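Local coordinates for Lys-gingipain W83 (PDB 4ITC), which is a lysine-specific cysteine protease of Porphyromonas gingivalis, represented here by a calcium-binding adhesin domain, a type that is hemolytic when isolated in vitro, at residues His92-Ala97 with Arg152-Thr157. Sequence-based numbering, arbitrary orientation.
Sequences HYAVYA and RHFQST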
ATOM      1  N   HIS A  92      -6.928  -6.785   2.616  1.00  9.44           N
ATOM      2  CA  HIS A  92      -6.637  -7.364   1.313  1.00  9.18           C
ATOM      3  C   HIS A  92      -6.124  -6.292   0.382  1.00  8.69           C
ATOM      4  O   HIS A  92      -6.694  -5.212   0.305  1.00  7.77           O
ATOM      5  CB  HIS A  92      -7.908  -7.996   0.747  1.00  9.99           C
ATOM      6  CG  HIS A  92      -7.690  -8.762  -0.530  1.00 10.78           C
ATOM      7  ND1 HIS A  92      -7.218 -10.057  -0.521  1.00 12.14           N
ATOM      8  CD2 HIS A  92      -7.784  -8.399  -1.828  1.00 11.35           C
ATOM      9  CE1 HIS A  92      -7.078 -10.470  -1.771  1.00 12.02           C
ATOM     10  NE2 HIS A  92      -7.427  -9.494  -2.581  1.00 12.57           N
ATOM     11  N   TYR A  93      -5.104  -6.643  -0.386  1.00  8.23           N
ATOM     12  CA  TYR A  93      -4.539  -5.685  -1.319  1.00  8.09           C
ATOM     13  C   TYR A  93      -3.897  -6.412  -2.483  1.00  8.33           C
ATOM     14  O   TYR A  93      -3.675  -7.655  -2.448  1.00  9.03           O
ATOM     15  CB  TYR A  93      -3.494  -4.758  -0.644  1.00  8.69           C
ATOM     16  CG  TYR A  93      -2.196  -5.442  -0.309  1.00  9.38           C
ATOM     17  CD1 TYR A  93      -2.090  -6.310   0.781  1.00  9.37           C
ATOM     18  CD2 TYR A  93      -1.090  -5.277  -1.101  1.00 10.77           C
ATOM     19  CE1 TYR A  93      -0.904  -6.973   1.069  1.00 10.74           C
ATOM     20  CE2 TYR A  93       0.098  -5.934  -0.814  1.00 11.86           C
ATOM     21  CZ  TYR A  93       0.156  -6.797   0.247  1.00 11.68           C
ATOM     22  OH  TYR A  93       1.377  -7.416   0.490  1.00 16.47           O
ATOM     23  N   ALA A  94      -3.598  -5.645  -3.511  1.00  7.76           N
ATOM     24  CA  ALA A  94      -2.852  -6.189  -4.655  1.00  7.92           C
ATOM     25  C   ALA A  94      -1.913  -5.118  -5.174  1.00  8.07           C
ATOM     26  O   ALA A  94      -2.150  -3.933  -4.949  1.00  8.36           O
ATOM     27  CB  ALA A  94      -3.780  -6.708  -5.750  1.00  8.48           C
ATOM     28  N   VAL A  95      -0.845  -5.541  -5.853  1.00  7.83           N
ATOM     29  CA  VAL A  95       0.071  -4.684  -6.543  1.00  7.79           C
ATOM     30  C   VAL A  95       0.015  -5.015  -8.017  1.00  7.92           C
ATOM     31  O   VAL A  95       0.050  -6.217  -8.394  1.00  8.55           O
ATOM     32  CB  VAL A  95       1.520  -4.905  -6.033  1.00  8.51           C
ATOM     33  CG1 VAL A  95       2.533  -4.088  -6.784  1.00  9.15           C
ATOM     34  CG2 VAL A  95       1.606  -4.673  -4.540  1.00  9.10           C
ATOM     35  N   TYR A  96      -0.086  -3.988  -8.871  1.00  7.58           N
ATOM     36  CA  TYR A  96      -0.236  -4.146 -10.320  1.00  7.80           C
ATOM     37  C   TYR A  96       0.816  -3.350 -11.042  1.00  8.26           C
ATOM     38  O   TYR A  96       1.269  -2.331 -10.510  1.00  8.59           O
ATOM     39  CB  TYR A  96      -1.596  -3.560 -10.821  1.00  7.79           C
ATOM     40  CG  TYR A  96      -2.826  -4.185 -10.202  1.00  8.77           C
ATOM     41  CD1 TYR A  96      -3.300  -3.775  -8.962  1.00  9.16           C
ATOM     42  CD2 TYR A  96      -3.520  -5.195 -10.874  1.00  9.20           C
ATOM     43  CE1 TYR A  96      -4.436  -4.353  -8.408  1.00  9.81           C
ATOM     44  CE2 TYR A  96      -4.643  -5.769 -10.326  1.00  9.99           C
ATOM     45  CZ  TYR A  96      -5.118  -5.343  -9.106  1.00  9.68           C
ATOM     46  OH  TYR A  96      -6.260  -5.911  -8.552  1.00 11.30           O
ATOM     47  N   ALA A  97       1.133  -3.779 -12.260  1.00  9.32           N
ATOM     48  CA  ALA A  97       1.941  -3.014 -13.198  1.00 10.56           C
ATOM     49  C   ALA A  97       1.081  -2.644 -14.389  1.00 12.10           C
ATOM     50  O   ALA A  97       0.280  -3.449 -14.862  1.00 14.13           O
ATOM     51  CB  ALA A  97       3.184  -3.784 -13.655  1.00 11.66           C
ATOM     52  N   ARG A 152      -3.302  -1.347  -4.504  1.00  6.97           N
ATOM     53  CA  ARG A 152      -4.741  -1.276  -4.473  1.00  7.19           C
ATOM     54  C   ARG A 152      -5.257  -1.930  -3.211  1.00  7.28           C
ATOM     55  O   ARG A 152      -4.996  -3.105  -2.954  1.00  8.08           O
ATOM     56  CB  ARG A 152      -5.331  -2.017  -5.663  1.00  7.31           C
ATOM     57  CG  ARG A 152      -6.829  -1.872  -5.860  1.00  7.53           C
ATOM     58  CD  ARG A 152      -7.302  -2.783  -6.995  1.00  7.94           C
ATOM     59  NE  ARG A 152      -8.743  -2.677  -7.157  1.00  9.43           N
ATOM     60  CZ  ARG A 152      -9.468  -3.482  -7.886  1.00 11.07           C
ATOM     61  NH1 ARG A 152      -8.916  -4.514  -8.508  1.00 12.64           N
ATOM     62  NH2 ARG A 152     -10.774  -3.254  -7.972  1.00 11.72           N
ATOM     63  N   HIS A 153      -5.990  -1.169  -2.406  1.00  6.73           N
ATOM     64  CA  HIS A 153      -6.697  -1.687  -1.209  1.00  6.72           C
ATOM     65  C   HIS A 153      -8.132  -1.901  -1.577  1.00  7.19           C
ATOM     66  O   HIS A 153      -8.818  -0.949  -1.883  1.00  7.01           O
ATOM     67  CB  HIS A 153      -6.580  -0.679  -0.078  1.00  6.98           C
ATOM     68  CG  HIS A 153      -7.175  -1.134   1.207  1.00  7.27           C
ATOM     69  ND1 HIS A 153      -7.595  -0.251   2.185  1.00  7.48           N
ATOM     70  CD2 HIS A 153      -7.289  -2.363   1.740  1.00  7.62           C
ATOM     71  CE1 HIS A 153      -7.992  -0.930   3.244  1.00  7.59           C
ATOM     72  NE2 HIS A 153      -7.825  -2.219   2.993  1.00  7.81           N
ATOM     73  N   PHE A 154      -8.565  -3.163  -1.596  1.00  7.88           N
ATOM     74  CA  PHE A 154      -9.878  -3.506  -2.170  1.00  8.68           C
ATOM     75  C   PHE A 154     -10.309  -4.841  -1.622  1.00  9.21           C
ATOM     76  O   PHE A 154      -9.521  -5.517  -0.977  1.00  8.64           O
ATOM     77  CB  PHE A 154      -9.877  -3.509  -3.733  1.00  9.09           C
ATOM     78  CG  PHE A 154      -9.173  -4.700  -4.354  1.00  9.86           C
ATOM     79  CD1 PHE A 154      -7.821  -4.939  -4.132  1.00 10.07           C
ATOM     80  CD2 PHE A 154      -9.864  -5.577  -5.147  1.00 10.91           C
ATOM     81  CE1 PHE A 154      -7.191  -6.022  -4.681  1.00 10.42           C
ATOM     82  CE2 PHE A 154      -9.224  -6.672  -5.717  1.00 12.03           C
ATOM     83  CZ  PHE A 154      -7.898  -6.908  -5.451  1.00 11.35           C
ATOM     84  N   GLN A 155     -11.561  -5.224  -1.887  1.00 10.58           N
ATOM     85  CA  GLN A 155     -12.115  -6.503  -1.344  1.00 11.20           C
ATOM     86  C   GLN A 155     -11.788  -6.635   0.141  1.00 10.45           C
ATOM     87  O   GLN A 155     -11.357  -7.703   0.632  1.00 10.80           O
ATOM     88  CB  GLN A 155     -11.641  -7.720  -2.139  1.00 13.18           C
ATOM     89  CG  GLN A 155     -12.337  -7.772  -3.483  1.00 16.72           C
ATOM     90  CD  GLN A 155     -11.804  -8.844  -4.417  1.00 20.22           C
ATOM     91  OE1 GLN A 155     -11.065  -9.742  -4.017  1.00 22.13           O
ATOM     92  NE2 GLN A 155     -12.191  -8.749  -5.665  1.00 22.57           N
ATOM     93  N   SER A 156     -11.935  -5.496   0.830  0.50  9.08           N
ATOM     94  CA  SER A 156     -11.632  -5.361   2.242  0.50  8.37           C
ATOM     95  C   SER A 156     -12.785  -4.625   2.896  0.50  8.88           C
ATOM     96  O   SER A 156     -13.388  -3.699   2.321  0.50  8.86           O
ATOM     97  CB  SER A 156     -10.345  -4.548   2.476  0.50  7.81           C
ATOM     98  OG  SER A 156      -9.215  -5.217   1.935  0.50  6.40           O
ATOM     99  N   THR A 157     -13.145  -5.064   4.086  1.00  9.61           N
ATOM    100  CA  THR A 157     -14.124  -4.284   4.856  1.00  9.78           C
ATOM    101  C   THR A 157     -14.049  -4.651   6.334  1.00  9.65           C
ATOM    102  O   THR A 157     -13.769  -5.803   6.709  1.00  9.33           O
ATOM    103  CB  THR A 157     -15.549  -4.504   4.295  1.00 10.39           C
ATOM    104  OG1 THR A 157     -16.444  -3.570   4.899  1.00 10.47           O
ATOM    105  CG2 THR A 157     -16.053  -5.928   4.619  1.00 10.89           C
TER
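Ser156 OG, in the conformer described here, accepts the backbone N-H of His92 in a 2.9 Å bond to His92 N, and the carbonyl oxygens Phe154 O and His92 O both lie within reach of the same hydroxyl. The two segments belong to neighbouring antiparallel strands of the cleaved adhesin beta sandwich. Further into the sheet the pairing is regular: Ala94 N donates to Arg152 O, and Arg152 N returns a 2.9 Å bond to Ala94 O. Tyr93 and His153 form the adjoining non-hydrogen-bonded pair, on the face turned to the second sheet, where both reach Ile162. Beyond this pair the bonding changes. Phe154 N makes only a weak bond to His92 O, and Gln155 turns with positive phi and psi, bringing Ser156 back to the strand, where its hydroxyl stands in for a backbone partner.

On the face of Ala94 and Arg152 the side chains gather around Phe154. With chi1 at 74°, its CG sits between the backbone N and the carbonyl carbon, and the ring swings back over the neighbouring strand. The imidazole edge of His92 points at one face of this ring in an offset edge-to-face pair, planes at 67°, with CD2 above the phenyl face toward its rim. Both imidazole nitrogens are held from strand 109-115, ND1 by Thr115 and NE2 by Glu113, which fixes the ring's rotation. The Arg152 guanidinium lies against the opposite face of the phenyl ring, while Ala94 CB meets its edge at Phe154 CE1, 3.6 Å away. Arg152 runs out extended, its CD packing on Tyr96 CE1, and NE forms a salt bridge with Asp61. The last link is tip to tip: Arg152 NH1 donates to Tyr96 OH at 3.0 Å, the oxygen lying almost in the guanidinium plane.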